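Local coordinates for phosphoribosylaminoimidazole carboxylase (Treponema denticola, PDB 5C5D), which catalyses the reversible carboxylation of 5-aminoimidazole ribonucleotide with CO2 to 4-carboxy-5-aminoimidazole ribonucleotide in purine biosynthesis, at the interface of chains A and B and the interface of chains A and C. Numbering follows the deposited sequence. Chains: chain A/B/C, phosphoribosylaminoimidazole carboxylase.

Chain A meets two neighbours here, in a deposited assembly of eight copies. Contact 1, with chain B, docks the end of a C-terminal helix and the residues after it on strand 31-36. Contacts 2 and 3 belong to one two-fold symmetric interface with chain C, and the centres of their C-alpha atoms lie about 10 Å apart; both use the segment running from A:Ser69 to A:Ala71. The C-alpha centre of contact 1 lies about 21 Å from that of contact 2 and about 18 Å from that of contact 3. A:Ser69 binds substrate, which suggests that assembly through contact 2 helps to shape the active site.

Contact 1: the interface of chains A and B. Residues chain A 34-37, 45, 49; chain B 150, 153-154, 157.
Extended backbone at A:Arg35 and A:Ile36, in strand 31-36, faces the last turn of the C-terminal helix of chain B, where B:Asp154 is still helical and B:Leu157 has left the helix. The carboxylate of B:Asp154 stands with CG anti to its backbone N (chi1 174°) and reaches the guanidinium of A:Arg35 side-on. A:Arg35 NE donates to B:Asp154 OD1 at 2.8 Å and A:Arg35 NH2 to B:Asp154 OD2 at 2.8 Å, each through the syn lone pair of the oxygen, and the second pair is also a salt bridge. The guanidinium and carboxylate planes are nearly coplanar, 17° apart; bends at chi2 and chi3 bring the arginine's NE/NH2 edge to the acid. B:Asp154 OD1 takes a further bond on its anti side, somewhat out of the carboxylate plane, from the backbone N of A:Ile36 at 2.9 Å. A:Met49 lays its CG over the rim of one face of the guanidinium, and the imidazole edge of A:His45 points CE1 at B:Asp154 OD2 from 3.6 Å; if protonated, this ring would add to the positive field around the acid. Alongside the polar grip, A:Ile36 spreads its branches over the helix end and the residues after it: CG2 meets CG2 of B:Ile150, while CD1 touches CB of B:Asp153 and CD2 of B:Leu157. Within chain A, A:His45 NE2 donates to the carbonyl O of A:Ile36 at 2.8 Å, and that oxygen lies 4° from the plane of the imidazole ring.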
ATOM      1  N   ILE A  34     -28.218  -0.501 -22.112  1.00 42.40           N
ATOM      2  CA  ILE A  34     -27.772  -0.789 -20.773  1.00 40.58           C
ATOM      3  C   ILE A  34     -28.271  -2.161 -20.414  1.00 39.92           C
ATOM      4  O   ILE A  34     -29.466  -2.440 -20.521  1.00 41.99           O
ATOM      5  CB  ILE A  34     -28.272   0.252 -19.760  1.00 43.40           C
ATOM      6  CG1 ILE A  34     -27.695   1.623 -20.117  1.00 47.20           C
ATOM      7  CG2 ILE A  34     -27.856  -0.146 -18.343  1.00 43.84           C
ATOM      8  CD1 ILE A  34     -28.042   2.717 -19.139  1.00 46.27           C
ATOM      9  N   ARG A  35     -27.339  -3.015 -20.009  1.00 38.68           N
ATOM     10  CA  ARG A  35     -27.593  -4.431 -19.775  1.00 38.86           C
ATOM     11  C   ARG A  35     -26.916  -4.881 -18.487  1.00 37.55           C
ATOM     12  O   ARG A  35     -25.920  -4.279 -18.064  1.00 35.48           O
ATOM     13  CB  ARG A  35     -27.081  -5.257 -20.946  1.00 39.65           C
ATOM     14  CG  ARG A  35     -27.718  -4.880 -22.293  1.00 41.63           C
ATOM     15  CD  ARG A  35     -29.220  -5.029 -22.248  1.00 43.12           C
ATOM     16  NE  ARG A  35     -29.678  -6.391 -21.972  1.00 43.51           N
ATOM     17  CZ  ARG A  35     -29.930  -7.306 -22.910  1.00 45.92           C
ATOM     18  NH1 ARG A  35     -29.766  -7.025 -24.200  1.00 46.08           N
ATOM     19  NH2 ARG A  35     -30.358  -8.511 -22.557  1.00 45.21           N
ATOM     20  N   ILE A  36     -27.471  -5.934 -17.878  1.00 37.02           N
ATOM     21  CA  ILE A  36     -26.923  -6.551 -16.685  1.00 35.37           C
ATOM     22  C   ILE A  36     -26.558  -8.009 -16.950  1.00 37.44           C
ATOM     23  O   ILE A  36     -27.303  -8.747 -17.576  1.00 38.62           O
ATOM     24  CB  ILE A  36     -27.899  -6.497 -15.509  1.00 35.18           C
ATOM     25  CG1 ILE A  36     -28.230  -5.044 -15.178  1.00 41.00           C
ATOM     26  CG2 ILE A  36     -27.307  -7.204 -14.295  1.00 36.52           C
ATOM     27  CD1 ILE A  36     -29.322  -4.893 -14.159  1.00 37.55           C
ATOM     28  N   GLY A  37     -25.398  -8.414 -16.459  1.00 33.92           N
ATOM     29  CA  GLY A  37     -24.926  -9.767 -16.655  1.00 36.27           C
ATOM     30  C   GLY A  37     -23.595  -9.989 -15.970  1.00 36.66           C
ATOM     31  O   GLY A  37     -22.708  -9.173 -16.091  1.00 34.28           O
ATOM     32  N   HIS A  45     -25.711 -16.327 -20.363  1.00 44.59           N
ATOM     33  CA  HIS A  45     -26.578 -15.172 -20.588  1.00 44.29           C
ATOM     34  C   HIS A  45     -25.779 -14.013 -21.211  1.00 42.76           C
ATOM     35  O   HIS A  45     -26.255 -13.328 -22.133  1.00 42.52           O
ATOM     36  CB  HIS A  45     -27.227 -14.777 -19.257  1.00 42.75           C
ATOM     37  CG  HIS A  45     -27.650 -13.346 -19.170  1.00 44.37           C
ATOM     38  ND1 HIS A  45     -28.683 -12.822 -19.916  1.00 45.20           N
ATOM     39  CD2 HIS A  45     -27.187 -12.329 -18.400  1.00 43.32           C
ATOM     40  CE1 HIS A  45     -28.829 -11.541 -19.626  1.00 47.05           C
ATOM     41  NE2 HIS A  45     -27.936 -11.217 -18.705  1.00 44.54           N
ATOM     42  N   MET A  49     -26.030 -12.632 -25.184  1.00 50.23           N
ATOM     43  CA  MET A  49     -26.261 -11.211 -25.339  1.00 46.72           C
ATOM     44  C   MET A  49     -25.224 -10.590 -26.267  1.00 44.47           C
ATOM     45  O   MET A  49     -25.565  -9.819 -27.163  1.00 45.63           O
ATOM     46  CB  MET A  49     -26.232 -10.554 -23.964  1.00 45.87           C
ATOM     47  CG  MET A  49     -26.503  -9.071 -23.943  1.00 48.06           C
ATOM     48  SD  MET A  49     -25.940  -8.347 -22.388  1.00 49.55           S
ATOM     49  CE  MET A  49     -26.824  -9.381 -21.226  1.00 49.69           C
TER
ATOM     50  N   ILE B 150     -29.962 -12.381 -11.420  1.00 33.47           N
ATOM     51  CA  ILE B 150     -29.237 -11.470 -12.289  1.00 32.75           C
ATOM     52  C   ILE B 150     -29.909 -11.366 -13.655  1.00 36.60           C
ATOM     53  O   ILE B 150     -30.140 -10.258 -14.146  1.00 40.08           O
ATOM     54  CB  ILE B 150     -27.763 -11.921 -12.421  1.00 33.25           C
ATOM     55  CG1 ILE B 150     -27.089 -11.808 -11.056  1.00 34.30           C
ATOM     56  CG2 ILE B 150     -27.031 -11.110 -13.460  1.00 32.94           C
ATOM     57  CD1 ILE B 150     -25.762 -12.519 -10.975  1.00 36.75           C
ATOM     58  N   ASP B 153     -32.933  -9.373 -13.375  1.00 42.27           N
ATOM     59  CA  ASP B 153     -32.634  -7.957 -13.216  1.00 43.30           C
ATOM     60  C   ASP B 153     -32.427  -7.311 -14.576  1.00 42.92           C
ATOM     61  O   ASP B 153     -32.816  -6.167 -14.795  1.00 44.05           O
ATOM     62  CB  ASP B 153     -31.388  -7.742 -12.345  1.00 43.20           C
ATOM     63  CG  ASP B 153     -31.648  -7.998 -10.868  1.00 44.74           C
ATOM     64  OD1 ASP B 153     -32.837  -8.135 -10.479  1.00 45.68           O
ATOM     65  OD2 ASP B 153     -30.658  -8.061 -10.103  1.00 45.20           O
ATOM     66  N   ASP B 154     -31.840  -8.056 -15.498  1.00 38.44           N
ATOM     67  CA  ASP B 154     -31.582  -7.534 -16.826  1.00 39.10           C
ATOM     68  C   ASP B 154     -32.859  -7.333 -17.626  1.00 46.22           C
ATOM     69  O   ASP B 154     -33.033  -6.321 -18.302  1.00 46.46           O
ATOM     70  CB  ASP B 154     -30.664  -8.472 -17.580  1.00 37.27           C
ATOM     71  CG  ASP B 154     -30.472  -8.058 -19.013  1.00 41.70           C
ATOM     72  OD1 ASP B 154     -29.802  -7.023 -19.259  1.00 39.32           O
ATOM     73  OD2 ASP B 154     -31.024  -8.753 -19.897  1.00 42.42           O
ATOM     74  N   LEU B 157     -35.144  -4.298 -16.856  1.00 61.21           N
ATOM     75  CA  LEU B 157     -34.653  -2.955 -17.166  1.00 60.51           C
ATOM     76  C   LEU B 157     -35.648  -2.166 -18.003  1.00 66.31           C
ATOM     77  O   LEU B 157     -36.618  -2.724 -18.500  1.00 65.34           O
ATOM     78  CB  LEU B 157     -33.314  -3.035 -17.890  1.00 55.06           C
ATOM     79  CG  LEU B 157     -32.184  -3.548 -17.000  1.00 52.55           C
ATOM     80  CD1 LEU B 157     -30.935  -3.776 -17.817  1.00 53.07           C
ATOM     81  CD2 LEU B 157     -31.904  -2.581 -15.863  1.00 53.66           C
TER

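Contact 2: the interface of chains A and C. Residues chain A 69-70, 100-101, 105; chain C 69-70, 100-101, 105.
A:Ser69 and C:Ser101 meet through a hydrogen bond from the serine hydroxyl OG to the backbone O, 2.8 Å long, and the two-fold axis repeats it from C:Ser69 OG to A:Ser101 O. Each hydroxyl approaches in the carbonyl plane on a lone pair, with a C=O...donor angle of 113°. OG of A:Ser69 stands anti to the backbone N (chi1 178°), which carries it across the boundary to the carbonyl of C:Ser101, midway along helix 99-103 of chain C. The methyl CE of C:Met105 rests on CB of A:Ser69 at 3.8 Å, giving the hydroxymethyl an apolar neighbour beside its polar partner. Near the axis, CB of A:Ser101 and CB of C:Ser101 come within 3.9 Å of each other. A pair of waters bridges the chains: water 1 joins A:Ser69 OG, at 2.7 Å, to the backbone O of C:Asn70, and water 2 makes the equivalent link between C:Ser69 and A:Asn70. The waters also bond to one another at 2.8 Å, closing a polar chain from subunit to subunit. Further out, the side chain of A:Ser101 turns back into its own chain, where OG accepts a hydrogen bond from the backbone N of A:Asn70 at 2.9 Å; this bond ties the loop holding A:Ser69 to helix 99-103. The site thus lies where the substrate-binding loop after strand 60-65 packs beside that short helix, with both elements duplicated across the two-fold.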
ATOM      1  N   SER A  69     -13.498  -7.896  -7.843  1.00 21.32           N
ATOM      2  CA  SER A  69     -12.547  -8.396  -8.820  1.00 18.70           C
ATOM      3  C   SER A  69     -13.220  -8.442 -10.174  1.00 20.83           C
ATOM      4  O   SER A  69     -14.161  -9.220 -10.368  1.00 21.70           O
ATOM      5  CB  SER A  69     -12.037  -9.784  -8.429  1.00 22.61           C
ATOM      6  OG  SER A  69     -11.145 -10.277  -9.419  1.00 22.86           O
ATOM      7  N   ASN A  70     -12.760  -7.584 -11.081  1.00 19.23           N
ATOM      8  CA  ASN A  70     -13.417  -7.404 -12.363  1.00 20.64           C
ATOM      9  C   ASN A  70     -12.978  -8.456 -13.366  1.00 23.80           C
ATOM     10  O   ASN A  70     -11.919  -8.342 -13.980  1.00 25.56           O
ATOM     11  CB  ASN A  70     -13.139  -5.998 -12.911  1.00 22.56           C
ATOM     12  CG  ASN A  70     -13.666  -5.794 -14.326  1.00 23.77           C
ATOM     13  OD1 ASN A  70     -14.495  -6.556 -14.835  1.00 24.41           O
ATOM     14  ND2 ASN A  70     -13.172  -4.740 -14.974  1.00 25.46           N
ATOM     15  N   TYR A 100      -6.580  -3.106  -9.454  1.00 18.67           N
ATOM     16  CA  TYR A 100      -5.595  -3.961 -10.119  1.00 18.91           C
ATOM     17  C   TYR A 100      -6.202  -5.095 -10.920  1.00 23.14           C
ATOM     18  O   TYR A 100      -5.594  -5.539 -11.895  1.00 21.11           O
ATOM     19  CB  TYR A 100      -4.608  -4.517  -9.100  1.00 19.67           C
ATOM     20  CG  TYR A 100      -3.787  -3.408  -8.502  1.00 18.98           C
ATOM     21  CD1 TYR A 100      -2.717  -2.885  -9.219  1.00 27.24           C
ATOM     22  CD2 TYR A 100      -4.133  -2.825  -7.312  1.00 24.65           C
ATOM     23  CE1 TYR A 100      -1.981  -1.842  -8.713  1.00 27.84           C
ATOM     24  CE2 TYR A 100      -3.407  -1.769  -6.813  1.00 28.24           C
ATOM     25  CZ  TYR A 100      -2.337  -1.290  -7.539  1.00 32.00           C
ATOM     26  OH  TYR A 100      -1.614  -0.240  -7.009  1.00 41.79           O
ATOM     27  N   SER A 101      -7.406  -5.566 -10.561  1.00 20.51           N
ATOM     28  CA  SER A 101      -8.050  -6.615 -11.343  1.00 18.36           C
ATOM     29  C   SER A 101      -8.457  -6.125 -12.728  1.00 20.76           C
ATOM     30  O   SER A 101      -8.568  -6.928 -13.674  1.00 21.89           O
ATOM     31  CB  SER A 101      -9.287  -7.179 -10.602  1.00 17.89           C
ATOM     32  OG  SER A 101     -10.317  -6.200 -10.538  1.00 19.93           O
ATOM     33  N   MET A 105      -4.063  -7.227 -17.137  1.00 23.25           N
ATOM     34  CA  MET A 105      -4.555  -8.125 -18.186  1.00 26.13           C
ATOM     35  C   MET A 105      -3.357  -8.876 -18.772  1.00 27.77           C
ATOM     36  O   MET A 105      -2.243  -8.343 -18.799  1.00 33.88           O
ATOM     37  CB  MET A 105      -5.279  -7.338 -19.264  1.00 24.88           C
ATOM     38  CG  MET A 105      -6.516  -6.583 -18.788  1.00 26.52           C
ATOM     39  SD  MET A 105      -7.876  -7.708 -18.376  1.00 29.99           S
ATOM     40  CE  MET A 105      -7.743  -7.688 -16.584  1.00 31.94           C
TER
ATOM     41  N   SER C  69      -4.468 -10.651 -13.200  1.00 19.11           N
ATOM     42  CA  SER C  69      -5.831 -10.628 -12.705  1.00 16.99           C
ATOM     43  C   SER C  69      -6.472 -11.999 -12.890  1.00 21.85           C
ATOM     44  O   SER C  69      -6.695 -12.459 -14.016  1.00 23.25           O
ATOM     45  CB  SER C  69      -6.631  -9.555 -13.422  1.00 20.00           C
ATOM     46  OG  SER C  69      -7.966  -9.514 -12.952  1.00 20.76           O
ATOM     47  N   ASN C  70      -6.740 -12.659 -11.776  1.00 17.95           N
ATOM     48  CA  ASN C  70      -7.259 -14.013 -11.806  1.00 19.40           C
ATOM     49  C   ASN C  70      -8.760 -14.058 -12.046  1.00 19.87           C
ATOM     50  O   ASN C  70      -9.550 -13.845 -11.118  1.00 20.36           O
ATOM     51  CB  ASN C  70      -6.934 -14.707 -10.502  1.00 19.34           C
ATOM     52  CG  ASN C  70      -7.524 -16.114 -10.407  1.00 19.56           C
ATOM     53  OD1 ASN C  70      -8.057 -16.669 -11.374  1.00 20.15           O
ATOM     54  ND2 ASN C  70      -7.405 -16.700  -9.227  1.00 17.22           N
ATOM     55  N   TYR C 100      -5.525  -9.454  -4.755  1.00 14.10           N
ATOM     56  CA  TYR C 100      -6.900  -8.958  -4.538  1.00 17.00           C
ATOM     57  C   TYR C 100      -7.865  -9.496  -5.588  1.00 20.85           C
ATOM     58  O   TYR C 100      -9.050  -9.678  -5.285  1.00 18.27           O
ATOM     59  CB  TYR C 100      -6.949  -7.436  -4.485  1.00 16.55           C
ATOM     60  CG  TYR C 100      -6.275  -6.986  -3.229  1.00 18.87           C
ATOM     61  CD1 TYR C 100      -6.916  -7.159  -2.008  1.00 23.33           C
ATOM     62  CD2 TYR C 100      -4.990  -6.500  -3.252  1.00 21.09           C
ATOM     63  CE1 TYR C 100      -6.318  -6.801  -0.861  1.00 24.64           C
ATOM     64  CE2 TYR C 100      -4.377  -6.133  -2.069  1.00 25.17           C
ATOM     65  CZ  TYR C 100      -5.074  -6.304  -0.889  1.00 22.07           C
ATOM     66  OH  TYR C 100      -4.474  -5.944   0.313  1.00 31.38           O
ATOM     67  N   SER C 101      -7.383  -9.788  -6.798  1.00 18.06           N
ATOM     68  CA  SER C 101      -8.260 -10.376  -7.819  1.00 16.89           C
ATOM     69  C   SER C 101      -8.733 -11.784  -7.481  1.00 19.71           C
ATOM     70  O   SER C 101      -9.774 -12.219  -7.998  1.00 19.39           O
ATOM     71  CB  SER C 101      -7.561 -10.376  -9.204  1.00 17.22           C
ATOM     72  OG  SER C 101      -6.490 -11.314  -9.291  1.00 17.91           O
ATOM     73  N   MET C 105     -14.304 -11.788  -4.445  1.00 17.90           N
ATOM     74  CA  MET C 105     -15.357 -12.467  -5.191  1.00 18.02           C
ATOM     75  C   MET C 105     -16.721 -11.846  -4.887  1.00 21.53           C
ATOM     76  O   MET C 105     -16.939 -11.311  -3.783  1.00 27.96           O
ATOM     77  CB  MET C 105     -15.345 -13.955  -4.837  1.00 17.85           C
ATOM     78  CG  MET C 105     -14.100 -14.696  -5.274  1.00 17.76           C
ATOM     79  SD  MET C 105     -13.878 -14.767  -7.049  1.00 22.54           S
ATOM     80  CE  MET C 105     -12.688 -13.432  -7.389  1.00 22.88           C
TER
HETATM   81  O   HOH W   1     -11.560 -11.764 -11.604  1.00 31.84           O
HETATM   82  O   HOH W   2     -10.110 -10.692 -13.806  1.00 35.71           O

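Contact 3: the interface of chains A and C. Residues chain A 71, 74-75, 78, 109; chain C 39-40, 71.
C:His40 turns CG anti to its carbonyl carbon (chi1 -66°), and a chi2 of 161° then lays the imidazole flat against the backbone of A:Gly74 and A:Phe75. The carbonyl carbon C of A:Gly74 sits over the middle of the C:His40 ring, 3.4 Å from its centroid, and the backbone N of A:Phe75 lies above the same face. The peptide between these residues therefore lies flat over one face of the imidazole of C:His40, and the bare CA of A:Gly74 comes to 3.5 Å from CE1 of C:His40. On the CD2 side of the ring, CA of A:Phe75 approaches CD2 of C:His40 to 3.5 Å, with CB of A:Phe75 farther along the rim. At the base of the histidine, A:Ile109 touches CB of C:His40 with its terminal methyl CD1 at 3.9 Å, the two side chains crossing at about a right angle. No direct hydrogen bond spans this patch; water 3 connects the chains, bonding to A:Phe75 O at 2.8 Å and to C:His40 O at 2.7 Å. Nearer the two-fold, the methyls of A:Ala71 and C:Ala71 meet at 3.8 Å between their CB atoms. In the fold, C:His40 belongs to the loop between strand 31-36 and helix 43-54, directly before the substrate-binding Lys41 and two residues after the engineered Asp38, and it packs on helix 72-79 of chain A.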
ATOM      1  N   ALA A  71     -13.812  -9.467 -13.541  1.00 25.97           N
ATOM      2  CA  ALA A  71     -13.588 -10.481 -14.578  1.00 21.91           C
ATOM      3  C   ALA A  71     -14.390 -10.161 -15.823  1.00 27.01           C
ATOM      4  O   ALA A  71     -14.143 -10.744 -16.875  1.00 29.63           O
ATOM      5  CB  ALA A  71     -13.972 -11.863 -14.080  1.00 28.28           C
ATOM      6  N   GLY A  74     -12.454  -8.397 -19.063  1.00 29.37           N
ATOM      7  CA  GLY A  74     -11.637  -9.355 -19.798  1.00 29.74           C
ATOM      8  C   GLY A  74     -12.457 -10.371 -20.565  1.00 31.44           C
ATOM      9  O   GLY A  74     -12.147 -10.712 -21.715  1.00 30.71           O
ATOM     10  N   PHE A  75     -13.541 -10.832 -19.961  1.00 30.64           N
ATOM     11  CA  PHE A  75     -14.406 -11.832 -20.598  1.00 32.88           C
ATOM     12  C   PHE A  75     -15.033 -11.284 -21.868  1.00 32.29           C
ATOM     13  O   PHE A  75     -14.998 -11.909 -22.928  1.00 31.81           O
ATOM     14  CB  PHE A  75     -15.483 -12.266 -19.614  1.00 33.87           C
ATOM     15  CG  PHE A  75     -16.376 -13.339 -20.129  1.00 40.70           C
ATOM     16  CD1 PHE A  75     -15.924 -14.644 -20.211  1.00 45.35           C
ATOM     17  CD2 PHE A  75     -17.671 -13.051 -20.538  1.00 44.50           C
ATOM     18  CE1 PHE A  75     -16.749 -15.651 -20.684  1.00 49.18           C
ATOM     19  CE2 PHE A  75     -18.504 -14.059 -21.019  1.00 49.18           C
ATOM     20  CZ  PHE A  75     -18.039 -15.355 -21.086  1.00 51.33           C
ATOM     21  N   GLY A  78     -12.306 -10.589 -24.567  1.00 33.80           N
ATOM     22  CA  GLY A  78     -11.854 -11.802 -25.222  1.00 35.19           C
ATOM     23  C   GLY A  78     -12.846 -12.352 -26.242  1.00 38.90           C
ATOM     24  O   GLY A  78     -12.470 -13.131 -27.121  1.00 41.06           O
ATOM     25  N   ILE A 109      -5.492  -9.483 -24.212  1.00 32.20           N
ATOM     26  CA  ILE A 109      -6.767  -8.974 -23.709  1.00 31.74           C
ATOM     27  C   ILE A 109      -6.544  -7.495 -23.449  1.00 29.38           C
ATOM     28  O   ILE A 109      -5.717  -7.147 -22.613  1.00 29.51           O
ATOM     29  CB  ILE A 109      -7.201  -9.714 -22.421  1.00 28.65           C
ATOM     30  CG1 ILE A 109      -7.469 -11.196 -22.719  1.00 27.94           C
ATOM     31  CG2 ILE A 109      -8.416  -9.058 -21.757  1.00 30.82           C
ATOM     32  CD1 ILE A 109      -8.664 -11.452 -23.621  1.00 32.44           C
TER
ATOM     33  N   ALA C  39      -9.586 -18.524 -19.130  1.00 30.20           N
ATOM     34  CA  ALA C  39     -10.985 -18.124 -19.014  1.00 32.83           C
ATOM     35  C   ALA C  39     -11.450 -17.162 -20.097  1.00 34.61           C
ATOM     36  O   ALA C  39     -12.595 -17.232 -20.520  1.00 34.89           O
ATOM     37  CB  ALA C  39     -11.228 -17.491 -17.651  1.00 36.02           C
ATOM     38  N   HIS C  40     -10.587 -16.251 -20.520  1.00 35.36           N
ATOM     39  CA  HIS C  40     -11.017 -15.190 -21.445  1.00 34.57           C
ATOM     40  C   HIS C  40     -10.731 -15.471 -22.897  1.00 34.14           C
ATOM     41  O   HIS C  40     -11.465 -15.008 -23.767  1.00 35.42           O
ATOM     42  CB  HIS C  40     -10.361 -13.884 -21.053  1.00 34.08           C
ATOM     43  CG  HIS C  40     -10.839 -13.386 -19.730  1.00 39.22           C
ATOM     44  ND1 HIS C  40     -10.154 -12.459 -18.979  1.00 41.59           N
ATOM     45  CD2 HIS C  40     -11.954 -13.699 -19.032  1.00 38.86           C
ATOM     46  CE1 HIS C  40     -10.837 -12.215 -17.875  1.00 41.95           C
ATOM     47  NE2 HIS C  40     -11.937 -12.946 -17.889  1.00 38.22           N
ATOM     48  N   ALA C  71      -9.142 -14.325 -13.286  1.00 17.91           N
ATOM     49  CA  ALA C  71     -10.544 -14.546 -13.637  1.00 19.82           C
ATOM     50  C   ALA C  71     -10.866 -16.036 -13.696  1.00 19.42           C
ATOM     51  O   ALA C  71     -12.032 -16.414 -13.651  1.00 20.57           O
ATOM     52  CB  ALA C  71     -10.864 -13.907 -14.967  1.00 25.29           C
TER
HETATM   53  O   HOH W   3     -14.066 -14.482 -23.510  1.00 32.46           O